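Local coordinates for protein VIN1 (Oscarella pearsei, PDB 6BFI) that binds actin filaments and may play a role in cell-cell adhesion, as a sponge homolog of vinculin, at residues L386-L391 and A456-L460; N378-I383 and F410-T414; K444-S449 and K478-A483; S208-C212 and A227-R231. All coordinates share one frame. Residues are numbered along the deposited sequence.

Interaction 1 of 4, residues L386-L391 and A456-L460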
loop_
_atom_site.group_PDB
_atom_site.type_symbol
_atom_site.label_atom_id
_atom_site.label_comp_id
_atom_site.label_asym_id
_atom_site.label_seq_id
_atom_site.Cartn_x
_atom_site.Cartn_y
_atom_site.Cartn_z
ATOM N N LEU A 386 -10.470 -31.896 -4.459
ATOM C CA LEU A 386 -9.258 -32.404 -5.095
ATOM C C LEU A 386 -8.473 -33.305 -4.149
ATOM O O LEU A 386 -7.997 -34.373 -4.554
ATOM C CB LEU A 386 -8.387 -31.245 -5.576
ATOM C CG LEU A 386 -7.024 -31.642 -6.152
ATOM C CD1 LEU A 386 -7.182 -32.449 -7.433
ATOM C CD2 LEU A 386 -6.166 -30.415 -6.391
ATOM N N GLU A 387 -8.327 -32.893 -2.885
ATOM C CA GLU A 387 -7.613 -33.728 -1.923
ATOM C C GLU A 387 -8.321 -35.064 -1.719
ATOM O O GLU A 387 -7.670 -36.113 -1.632
ATOM C CB GLU A 387 -7.460 -32.996 -0.589
ATOM C CG GLU A 387 -6.557 -33.721 0.404
ATOM C CD GLU A 387 -6.694 -33.198 1.822
ATOM O OE1 GLU A 387 -7.838 -32.960 2.266
ATOM O OE2 GLU A 387 -5.657 -33.024 2.493
ATOM N N ASP A 388 -9.654 -35.047 -1.642
ATOM C CA ASP A 388 -10.395 -36.299 -1.527
ATOM C C ASP A 388 -10.276 -37.139 -2.791
ATOM O O ASP A 388 -10.270 -38.373 -2.716
ATOM C CB ASP A 388 -11.865 -36.020 -1.212
ATOM C CG ASP A 388 -12.055 -35.356 0.137
ATOM O OD1 ASP A 388 -11.153 -35.480 0.991
ATOM O OD2 ASP A 388 -13.107 -34.714 0.344
ATOM N N ALA A 389 -10.181 -36.493 -3.957
ATOM C CA ALA A 389 -9.983 -37.238 -5.197
ATOM C C ALA A 389 -8.625 -37.925 -5.211
ATOM O O ALA A 389 -8.496 -39.051 -5.710
ATOM C CB ALA A 389 -10.129 -36.306 -6.400
ATOM N N ALA A 390 -7.601 -37.267 -4.664
ATOM C CA ALA A 390 -6.285 -37.889 -4.582
ATOM C C ALA A 390 -6.269 -39.046 -3.592
ATOM O O ALA A 390 -5.498 -39.996 -3.765
ATOM C CB ALA A 390 -5.237 -36.849 -4.194
ATOM N N LEU A 391 -7.106 -38.988 -2.559
ATOM C CA LEU A 391 -7.150 -40.011 -1.524
ATOM C C LEU A 391 -8.052 -41.186 -1.883
ATOM O O LEU A 391 -8.371 -41.994 -1.004
ATOM C CB LEU A 391 -7.606 -39.396 -0.198
ATOM C CG LEU A 391 -6.620 -38.449 0.482
ATOM C CD1 LEU A 391 -7.260 -37.798 1.700
ATOM C CD2 LEU A 391 -5.352 -39.191 0.873
ATOM N N ALA A 456 -1.061 -33.261 -4.844
ATOM C CA ALA A 456 -2.200 -34.173 -4.872
ATOM C C ALA A 456 -1.984 -35.299 -5.870
ATOM O O ALA A 456 -2.494 -36.407 -5.672
ATOM C CB ALA A 456 -3.481 -33.407 -5.199
ATOM N N ARG A 457 -1.233 -35.044 -6.942
ATOM C CA ARG A 457 -0.925 -36.100 -7.897
ATOM C C ARG A 457 0.115 -37.071 -7.350
ATOM O O ARG A 457 0.091 -38.254 -7.704
ATOM C CB ARG A 457 -0.446 -35.499 -9.220
ATOM C CG ARG A 457 -0.620 -36.427 -10.415
ATOM C CD ARG A 457 -0.154 -35.784 -11.712
ATOM N NE ARG A 457 -0.939 -34.605 -12.066
ATOM C CZ ARG A 457 -2.031 -34.637 -12.824
ATOM N NH1 ARG A 457 -2.474 -35.791 -13.307
ATOM N NH2 ARG A 457 -2.682 -33.515 -13.100
ATOM N N VAL A 458 1.025 -36.600 -6.493
ATOM C CA VAL A 458 1.930 -37.518 -5.810
ATOM C C VAL A 458 1.150 -38.418 -4.865
ATOM O O VAL A 458 1.412 -39.625 -4.779
ATOM C CB VAL A 458 3.036 -36.752 -5.064
ATOM C CG1 VAL A 458 3.906 -37.724 -4.264
ATOM C CG2 VAL A 458 3.887 -35.955 -6.037
ATOM N N VAL A 459 0.182 -37.852 -4.139
ATOM C CA VAL A 459 -0.636 -38.687 -3.265
ATOM C C VAL A 459 -1.457 -39.676 -4.083
ATOM O O VAL A 459 -1.577 -40.853 -3.720
ATOM C CB VAL A 459 -1.531 -37.818 -2.365
ATOM C CG1 VAL A 459 -2.569 -38.680 -1.658
ATOM C CG2 VAL A 459 -0.683 -37.084 -1.353
ATOM N N LEU A 460 -2.017 -39.220 -5.207
ATOM C CA LEU A 460 -2.873 -40.073 -6.026
ATOM C C LEU A 460 -2.143 -41.336 -6.472
ATOM O O LEU A 460 -2.738 -42.419 -6.521
ATOM C CB LEU A 460 -3.373 -39.298 -7.243
ATOM C CG LEU A 460 -4.197 -40.096 -8.256
ATOM C CD1 LEU A 460 -5.572 -40.435 -7.692
ATOM C CD2 LEU A 460 -4.311 -39.350 -9.575
#
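In a helical bundle that includes helices 381-390, 399-427, 452-460 and 466-493, segments 386-390 and 456-460 run roughly parallel, 24° apart, their axes 8.8 Å apart at closest approach. Ala390, on the last turn of helix 381-390, is the centre of the contact. Its methyl faces helix 452-460 and lies against the backbone there, with CB 3.1 Å from Ala456 O and 4.0 Å from Ala456 CB. Leu386 CG packs 4.1 Å from Ala456 CB. With alanines at 390 and 456 the backbones can approach closely, Ala390 CA lying 4.3 Å from Leu460 CA. Val459 fills the neighbouring position: its CG1 packs 4.1 Å from Ala390 CB and 3.8 Å from Leu391 CD2. Phe403 of helix 399-427 and Leu472 of helix 466-493 cover the junction, each touching residues of both segments. No hydrogen bond spans the pair, but a CA-H...O contact does, Leu460 CA lying 3.5 Å from Ala390 O.

Interaction 2 of 4, residues N378-I383 and F410-T414; sequences NVGGPI and FEAHT
This is a partly buried packing contact between the N-terminal end of helix 381-390, with the residues leading into it, and helix 399-427. Asn378 (phi/psi -154/77) is extended; its OD1 makes a weak capping bond to Gly381 N (3.0 Å). The turn continues through Val379 (-70/-44) and Gly380 (-90/-9), and the chain is helical by Pro382 and Ile383. Residues 410-414 are helical throughout. Pro382 CA lies 5.3 Å from Phe410 CA, and the carbonyls of Asn378 and Val379 lie beside His413. With chi1 t (177°) and chi2 64°, one face of the His413 ring lies against Pro382: Pro382 CG sits 3.6 Å from the ring centroid of His413, a CH-pi contact. Phe410, also t, brings CE1 to 3.6 Å from Ile383 CB, and its ring meets Trp479 of helix 466-493. His413 NE2 donates to Val379 O (3.0 Å, 138°). The imidazole therefore carries a proton on NE2 and satisfies a carbonyl next to the helix start, while its face provides an apolar surface for proline.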
loop_
_atom_site.group_PDB
_atom_site.type_symbol
_atom_site.label_atom_id
_atom_site.label_comp_id
_atom_site.label_asym_id
_atom_site.label_seq_id
_atom_site.Cartn_x
_atom_site.Cartn_y
_atom_site.Cartn_z
ATOM N N ASN A 378 -17.512 -20.284 -1.820
ATOM C CA ASN A 378 -17.025 -21.588 -1.374
ATOM C C ASN A 378 -15.542 -21.677 -1.749
ATOM O O ASN A 378 -15.152 -22.327 -2.721
ATOM C CB ASN A 378 -17.835 -22.725 -1.994
ATOM C CG ASN A 378 -17.491 -24.075 -1.407
ATOM O OD1 ASN A 378 -16.712 -24.170 -0.460
ATOM N ND2 ASN A 378 -18.083 -25.130 -1.957
ATOM N N VAL A 379 -14.705 -21.005 -0.955
ATOM C CA VAL A 379 -13.288 -20.891 -1.289
ATOM C C VAL A 379 -12.580 -22.234 -1.133
ATOM O O VAL A 379 -11.785 -22.632 -1.993
ATOM C CB VAL A 379 -12.627 -19.797 -0.430
ATOM C CG1 VAL A 379 -11.134 -19.747 -0.693
ATOM C CG2 VAL A 379 -13.261 -18.448 -0.712
ATOM N N GLY A 380 -12.860 -22.955 -0.046
ATOM C CA GLY A 380 -12.164 -24.190 0.259
ATOM C C GLY A 380 -12.759 -25.461 -0.305
ATOM O O GLY A 380 -12.127 -26.518 -0.215
ATOM N N GLY A 381 -13.955 -25.390 -0.885
ATOM C CA GLY A 381 -14.630 -26.550 -1.421
ATOM C C GLY A 381 -13.849 -27.306 -2.483
ATOM O O GLY A 381 -13.563 -28.500 -2.337
ATOM N N PRO A 382 -13.502 -26.629 -3.585
ATOM C CA PRO A 382 -12.843 -27.342 -4.695
ATOM C C PRO A 382 -11.516 -27.987 -4.328
ATOM O O PRO A 382 -11.230 -29.096 -4.800
ATOM C CB PRO A 382 -12.670 -26.243 -5.752
ATOM C CG PRO A 382 -13.772 -25.284 -5.469
ATOM C CD PRO A 382 -13.898 -25.263 -3.973
ATOM N N ILE A 383 -10.690 -27.334 -3.505
ATOM C CA ILE A 383 -9.410 -27.944 -3.150
ATOM C C ILE A 383 -9.625 -29.130 -2.217
ATOM O O ILE A 383 -8.845 -30.092 -2.237
ATOM C CB ILE A 383 -8.449 -26.904 -2.539
ATOM C CG1 ILE A 383 -7.030 -27.478 -2.464
ATOM C CG2 ILE A 383 -8.908 -26.481 -1.154
ATOM C CD1 ILE A 383 -6.009 -26.526 -1.874
ATOM N N PHE A 410 -10.435 -27.129 -9.743
ATOM C CA PHE A 410 -9.658 -26.340 -8.790
ATOM C C PHE A 410 -8.891 -25.227 -9.496
ATOM O O PHE A 410 -8.882 -24.079 -9.035
ATOM C CB PHE A 410 -8.689 -27.220 -8.004
ATOM C CG PHE A 410 -7.653 -26.431 -7.249
ATOM C CD1 PHE A 410 -7.945 -25.889 -6.008
ATOM C CD2 PHE A 410 -6.397 -26.201 -7.793
ATOM C CE1 PHE A 410 -6.999 -25.147 -5.319
ATOM C CE2 PHE A 410 -5.454 -25.461 -7.109
ATOM C CZ PHE A 410 -5.758 -24.934 -5.868
ATOM N N GLU A 411 -8.223 -25.556 -10.604
ATOM C CA GLU A 411 -7.454 -24.547 -11.329
ATOM C C GLU A 411 -8.343 -23.386 -11.762
ATOM O O GLU A 411 -7.993 -22.213 -11.566
ATOM C CB GLU A 411 -6.759 -25.182 -12.534
ATOM C CG GLU A 411 -5.625 -26.127 -12.164
ATOM C CD GLU A 411 -4.320 -25.402 -11.879
ATOM O OE1 GLU A 411 -3.366 -25.572 -12.666
ATOM O OE2 GLU A 411 -4.246 -24.660 -10.876
ATOM N N ALA A 412 -9.508 -23.696 -12.341
ATOM C CA ALA A 412 -10.429 -22.634 -12.740
ATOM C C ALA A 412 -10.947 -21.861 -11.533
ATOM O O ALA A 412 -11.165 -20.645 -11.616
ATOM C CB ALA A 412 -11.592 -23.217 -13.542
ATOM N N HIS A 413 -11.130 -22.543 -10.399
ATOM C CA HIS A 413 -11.610 -21.874 -9.194
ATOM C C HIS A 413 -10.608 -20.829 -8.707
ATOM O O HIS A 413 -10.933 -19.641 -8.589
ATOM C CB HIS A 413 -11.894 -22.909 -8.105
ATOM C CG HIS A 413 -12.333 -22.316 -6.803
ATOM N ND1 HIS A 413 -13.512 -21.616 -6.662
ATOM C CD2 HIS A 413 -11.750 -22.323 -5.580
ATOM C CE1 HIS A 413 -13.637 -21.218 -5.409
ATOM N NE2 HIS A 413 -12.581 -21.632 -4.731
ATOM N N THR A 414 -9.375 -21.256 -8.422
ATOM C CA THR A 414 -8.381 -20.314 -7.913
ATOM C C THR A 414 -8.045 -19.235 -8.937
ATOM O O THR A 414 -7.815 -18.076 -8.558
ATOM C CB THR A 414 -7.118 -21.060 -7.474
ATOM O OG1 THR A 414 -6.146 -20.122 -6.998
ATOM C CG2 THR A 414 -6.523 -21.865 -8.625
#

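Interaction 3 of 4, residues K444-S449 and K478-A483; sequences KLRDIS and KWLEAA
Helices 432-449 and 466-493 pack antiparallel here, their segments 444-449 and 478-483 entirely helical, axes 9.4 Å apart at closest approach and 168° between directions. The register sets Leu445 CA 5.8 Å from Ala482 CA and Ile448 CA 6.3 Å from Trp479 CA. Trp479 (chi1 -173°, chi2 98°) swings its indole across the gap. Leu445, in the t,p rotamer, places CD1 over the five-membered ring of Trp479, 3.9 Å from the centroid in a CH-pi contact, and 3.8 Å from Ala483 CB; Ile448 CG2 comes within 4.3 Å of Trp479 CD1.

The polar atoms gather at Ser449. With chi1 m (-63°) its OG turns back along its own helix and donates to Leu445 O in a very short bond of 2.5 Å, while accepting a weak bond from Trp479 NE1 (2.9 Å, 127°). Thr414 of helix 399-427 completes the cluster, its OG1 hydrogen-bonded to Ser449 OG and weakly to Trp479 NE1, so the buried indole N-H is shared between two hydroxyls. At the more exposed edge, Lys444, all-t and fully extended, passes Ala482 (Lys444 CE to Ala482 CB 3.7 Å) and forms a salt bridge from NZ to Glu481 OE2 at 3.5 Å. An apolar centre with a small polar cluster and a charged rim joins two antiparallel helices, separated in the chain by helix 452-460, the arrangement of the helical bundles from which vinculin-family proteins are built.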
loop_
_atom_site.group_PDB
_atom_site.type_symbol
_atom_site.label_atom_id
_atom_site.label_comp_id
_atom_site.label_asym_id
_atom_site.label_seq_id
_atom_site.Cartn_x
_atom_site.Cartn_y
_atom_site.Cartn_z
ATOM N N LYS A 444 0.630 -14.136 -5.048
ATOM C CA LYS A 444 0.996 -15.223 -4.148
ATOM C C LYS A 444 0.024 -16.389 -4.270
ATOM O O LYS A 444 0.441 -17.555 -4.283
ATOM C CB LYS A 444 1.054 -14.713 -2.708
ATOM C CG LYS A 444 0.846 -15.796 -1.663
ATOM C CD LYS A 444 1.289 -15.346 -0.281
ATOM C CE LYS A 444 1.003 -16.425 0.752
ATOM N NZ LYS A 444 1.670 -16.160 2.056
ATOM N N LEU A 445 -1.276 -16.096 -4.374
ATOM C CA LEU A 445 -2.260 -17.169 -4.490
ATOM C C LEU A 445 -2.041 -17.991 -5.755
ATOM O O LEU A 445 -2.096 -19.227 -5.716
ATOM C CB LEU A 445 -3.675 -16.597 -4.461
ATOM C CG LEU A 445 -4.791 -17.644 -4.498
ATOM C CD1 LEU A 445 -4.680 -18.580 -3.308
ATOM C CD2 LEU A 445 -6.163 -16.978 -4.534
ATOM N N ARG A 446 -1.795 -17.329 -6.888
ATOM C CA ARG A 446 -1.485 -18.065 -8.112
ATOM C C ARG A 446 -0.228 -18.911 -7.932
ATOM O O ARG A 446 -0.206 -20.108 -8.269
ATOM C CB ARG A 446 -1.312 -17.094 -9.281
ATOM C CG ARG A 446 -2.554 -16.284 -9.634
ATOM C CD ARG A 446 -2.307 -15.436 -10.876
ATOM N NE ARG A 446 -3.545 -14.942 -11.472
ATOM C CZ ARG A 446 -3.970 -13.687 -11.383
ATOM N NH1 ARG A 446 -3.256 -12.785 -10.722
ATOM N NH2 ARG A 446 -5.111 -13.332 -11.957
ATOM N N ASP A 447 0.827 -18.302 -7.376
ATOM C CA ASP A 447 2.103 -18.993 -7.236
ATOM C C ASP A 447 1.962 -20.261 -6.401
ATOM O O ASP A 447 2.422 -21.335 -6.806
ATOM C CB ASP A 447 3.142 -18.053 -6.625
ATOM C CG ASP A 447 4.506 -18.700 -6.500
ATOM O OD1 ASP A 447 5.179 -18.874 -7.540
ATOM O OD2 ASP A 447 4.907 -19.031 -5.365
ATOM N N ILE A 448 1.323 -20.161 -5.231
ATOM C CA ILE A 448 1.142 -21.350 -4.402
ATOM C C ILE A 448 0.151 -22.309 -5.047
ATOM O O ILE A 448 0.209 -23.522 -4.816
ATOM C CB ILE A 448 0.714 -20.962 -2.973
ATOM C CG1 ILE A 448 0.713 -22.192 -2.060
ATOM C CG2 ILE A 448 -0.660 -20.313 -2.975
ATOM C CD1 ILE A 448 2.009 -22.986 -2.092
ATOM N N SER A 449 -0.759 -21.795 -5.876
ATOM C CA SER A 449 -1.682 -22.674 -6.585
ATOM C C SER A 449 -0.951 -23.566 -7.579
ATOM O O SER A 449 -1.425 -24.668 -7.887
ATOM C CB SER A 449 -2.756 -21.851 -7.296
ATOM O OG SER A 449 -3.541 -21.123 -6.367
ATOM N N LYS A 478 -1.558 -24.028 3.190
ATOM C CA LYS A 478 -0.957 -22.808 2.657
ATOM C C LYS A 478 -1.885 -22.133 1.657
ATOM O O LYS A 478 -2.071 -20.907 1.700
ATOM C CB LYS A 478 0.394 -23.117 2.012
ATOM C CG LYS A 478 1.466 -23.512 3.007
ATOM C CD LYS A 478 1.678 -22.409 4.028
ATOM C CE LYS A 478 2.409 -22.926 5.252
ATOM N NZ LYS A 478 2.586 -21.859 6.274
ATOM N N TRP A 479 -2.486 -22.918 0.758
ATOM C CA TRP A 479 -3.429 -22.347 -0.196
ATOM C C TRP A 479 -4.631 -21.741 0.518
ATOM O O TRP A 479 -5.087 -20.649 0.160
ATOM C CB TRP A 479 -3.881 -23.406 -1.201
ATOM C CG TRP A 479 -4.736 -22.845 -2.309
ATOM C CD1 TRP A 479 -4.324 -22.490 -3.562
ATOM C CD2 TRP A 479 -6.142 -22.563 -2.256
ATOM N NE1 TRP A 479 -5.386 -22.009 -4.292
ATOM C CE2 TRP A 479 -6.512 -22.044 -3.513
ATOM C CE3 TRP A 479 -7.123 -22.702 -1.270
ATOM C CZ2 TRP A 479 -7.819 -21.666 -3.809
ATOM C CZ3 TRP A 479 -8.418 -22.322 -1.565
ATOM C CH2 TRP A 479 -8.755 -21.810 -2.823
ATOM N N LEU A 480 -5.156 -22.434 1.532
ATOM C CA LEU A 480 -6.302 -21.907 2.269
ATOM C C LEU A 480 -5.940 -20.631 3.018
ATOM O O LEU A 480 -6.759 -19.711 3.121
ATOM C CB LEU A 480 -6.840 -22.961 3.236
ATOM C CG LEU A 480 -7.617 -24.124 2.618
ATOM C CD1 LEU A 480 -8.071 -25.110 3.692
ATOM C CD2 LEU A 480 -8.805 -23.608 1.821
ATOM N N GLU A 481 -4.720 -20.558 3.554
ATOM C CA GLU A 481 -4.296 -19.348 4.250
ATOM C C GLU A 481 -4.213 -18.166 3.291
ATOM O O GLU A 481 -4.799 -17.103 3.544
ATOM C CB GLU A 481 -2.953 -19.584 4.941
ATOM C CG GLU A 481 -2.306 -18.316 5.477
ATOM C CD GLU A 481 -0.999 -17.986 4.779
ATOM O OE1 GLU A 481 -0.247 -18.927 4.442
ATOM O OE2 GLU A 481 -0.726 -16.785 4.565
ATOM N N ALA A 482 -3.495 -18.337 2.176
ATOM C CA ALA A 482 -3.371 -17.247 1.212
ATOM C C ALA A 482 -4.733 -16.828 0.674
ATOM O O ALA A 482 -5.030 -15.630 0.575
ATOM C CB ALA A 482 -2.448 -17.662 0.067
ATOM N N ALA A 483 -5.581 -17.804 0.340
ATOM C CA ALA A 483 -6.884 -17.497 -0.239
ATOM C C ALA A 483 -7.794 -16.805 0.767
ATOM O O ALA A 483 -8.567 -15.912 0.401
ATOM C CB ALA A 483 -7.533 -18.778 -0.764
#

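Interaction 4 of 4, residues S208-C212 and A227-R231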
loop_
_atom_site.group_PDB
_atom_site.type_symbol
_atom_site.label_atom_id
_atom_site.label_comp_id
_atom_site.label_asym_id
_atom_site.label_seq_id
_atom_site.Cartn_x
_atom_site.Cartn_y
_atom_site.Cartn_z
ATOM N N SER A 208 9.005 -31.727 1.753
ATOM C CA SER A 208 8.985 -32.144 0.353
ATOM C C SER A 208 10.150 -33.074 0.036
ATOM O O SER A 208 9.984 -34.072 -0.681
ATOM C CB SER A 208 9.010 -30.917 -0.559
ATOM O OG SER A 208 10.168 -30.134 -0.330
ATOM N N ILE A 209 11.338 -32.768 0.569
ATOM C CA ILE A 209 12.476 -33.670 0.408
ATOM C C ILE A 209 12.148 -35.043 0.978
ATOM O O ILE A 209 12.479 -36.077 0.381
ATOM C CB ILE A 209 13.733 -33.077 1.068
ATOM C CG1 ILE A 209 14.123 -31.760 0.407
ATOM C CG2 ILE A 209 14.886 -34.055 0.976
ATOM C CD1 ILE A 209 15.240 -31.049 1.125
ATOM N N ARG A 210 11.491 -35.077 2.140
ATOM C CA ARG A 210 11.121 -36.353 2.740
ATOM C C ARG A 210 10.212 -37.157 1.813
ATOM O O ARG A 210 10.423 -38.364 1.622
ATOM C CB ARG A 210 10.454 -36.116 4.094
ATOM C CG ARG A 210 10.387 -37.332 4.996
ATOM C CD ARG A 210 10.613 -36.918 6.440
ATOM N NE ARG A 210 11.990 -36.481 6.662
ATOM C CZ ARG A 210 12.377 -35.695 7.662
ATOM N NH1 ARG A 210 11.488 -35.241 8.536
ATOM N NH2 ARG A 210 13.653 -35.353 7.785
ATOM N N VAL A 211 9.211 -36.506 1.208
ATOM C CA VAL A 211 8.348 -37.258 0.297
ATOM C C VAL A 211 9.136 -37.733 -0.919
ATOM O O VAL A 211 8.861 -38.812 -1.457
ATOM C CB VAL A 211 7.096 -36.452 -0.120
ATOM C CG1 VAL A 211 6.866 -35.261 0.794
ATOM C CG2 VAL A 211 7.158 -36.027 -1.588
ATOM N N CYS A 212 10.135 -36.965 -1.366
ATOM C CA CYS A 212 10.965 -37.439 -2.473
ATOM C C CYS A 212 11.746 -38.689 -2.081
ATOM O O CYS A 212 11.811 -39.662 -2.848
ATOM C CB CYS A 212 11.913 -36.332 -2.935
ATOM S SG CYS A 212 11.094 -34.924 -3.729
ATOM N N ALA A 227 6.732 -34.821 -7.264
ATOM C CA ALA A 227 7.382 -34.600 -5.976
ATOM C C ALA A 227 8.618 -33.728 -6.145
ATOM O O ALA A 227 8.841 -32.778 -5.378
ATOM C CB ALA A 227 7.745 -35.939 -5.333
ATOM N N ALA A 228 9.433 -34.037 -7.159
ATOM C CA ALA A 228 10.577 -33.192 -7.477
ATOM C C ALA A 228 10.130 -31.778 -7.821
ATOM O O ALA A 228 10.804 -30.803 -7.467
ATOM C CB ALA A 228 11.374 -33.802 -8.630
ATOM N N PHE A 229 8.988 -31.646 -8.502
ATOM C CA PHE A 229 8.461 -30.320 -8.804
ATOM C C PHE A 229 8.123 -29.563 -7.528
ATOM O O PHE A 229 8.425 -28.373 -7.411
ATOM C CB PHE A 229 7.229 -30.421 -9.705
ATOM C CG PHE A 229 6.593 -29.090 -10.013
ATOM C CD1 PHE A 229 5.581 -28.584 -9.213
ATOM C CD2 PHE A 229 7.016 -28.341 -11.100
ATOM C CE1 PHE A 229 5.000 -27.362 -9.491
ATOM C CE2 PHE A 229 6.437 -27.118 -11.384
ATOM C CZ PHE A 229 5.429 -26.628 -10.578
ATOM N N GLY A 230 7.481 -30.230 -6.567
ATOM C CA GLY A 230 7.176 -29.568 -5.308
ATOM C C GLY A 230 8.427 -29.104 -4.588
ATOM O O GLY A 230 8.551 -27.930 -4.210
ATOM N N ARG A 231 9.383 -30.020 -4.406
ATOM C CA ARG A 231 10.637 -29.670 -3.747
ATOM C C ARG A 231 11.312 -28.484 -4.431
ATOM O O ARG A 231 11.638 -27.484 -3.784
ATOM C CB ARG A 231 11.568 -30.881 -3.730
ATOM C CG ARG A 231 12.950 -30.595 -3.176
ATOM C CD ARG A 231 13.910 -31.692 -3.586
ATOM N NE ARG A 231 13.979 -31.813 -5.040
ATOM C CZ ARG A 231 14.444 -32.877 -5.683
ATOM N NH1 ARG A 231 14.882 -33.929 -5.001
ATOM N NH2 ARG A 231 14.466 -32.892 -7.009
HETATM O O HOH W 1 7.903 -32.976 -3.137
#
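Helix 185-215 turns back into helix 224-249, and residues 208-212 and 227-231 lie close to that turn, with a signed crossing angle of -159° and axes 8.8 Å apart. Ser208, Cys212, Ala227 and Gly230 are small, consistent with this close spacing. Ser208, with chi1 p (59°), points its CB at the partner, yet its OG hydrogen-bonds back to the carbonyls of Leu205 and Ile204 in its own helix; against Arg231 it packs closely, Ser208 OG lying 3.5 Å from Arg231 CA. One turn on, Cys212 takes chi1 m (-68°), which sets SG between the helices, 3.5 Å from Ala227 O and 3.8 Å from Ala227 CB. Val211 is unusual, its chi1 of -16° falling between wells, and its CG2 meets Ala227 CB at 3.8 Å. Arg231 follows t,t,p: its aliphatic part passes Ile209, with CG 3.9 Å from Ile209 CG1, and then bends so that one face of the guanidinium looks at Cys212 SG. A water donates to Ala227 O (2.4 Å, very short) and weakly to Ser208 O (3.4 Å), bridging the two backbones. Phe160 and Leu157 of helix 154-178 pack on Ile209, and Tyr471 of helix 466-493 touches Ser208 and Val211. The whole is an antiparallel helical hairpin, two sequential helices joined by a short connection, as in the helical bundles of the vinculin family.

Overall arrangement
From the N terminus, interaction 4 comes first and closes a short loop, pairing helix 185-215 with helix 224-249, before any of the others opens. Interaction 2 then opens at 378-383 and interaction 1 directly after it at 386-391, on the same helix; interaction 2 closes at 410-414 and interaction 1 only at 456-460, so the two cross. Interaction 3, opening at 444-449 and closing at 478-483, crosses interaction 1 but follows interaction 2 in series; no pair nests. Together the last three bind helices 381-390, 399-427, 432-449, 452-460 and 466-493 into one bundle. Interactions 2 and 3 touch through Thr414 and Ser449, while Val458 packs on Ala227, joining this bundle to the hairpin of interaction 4.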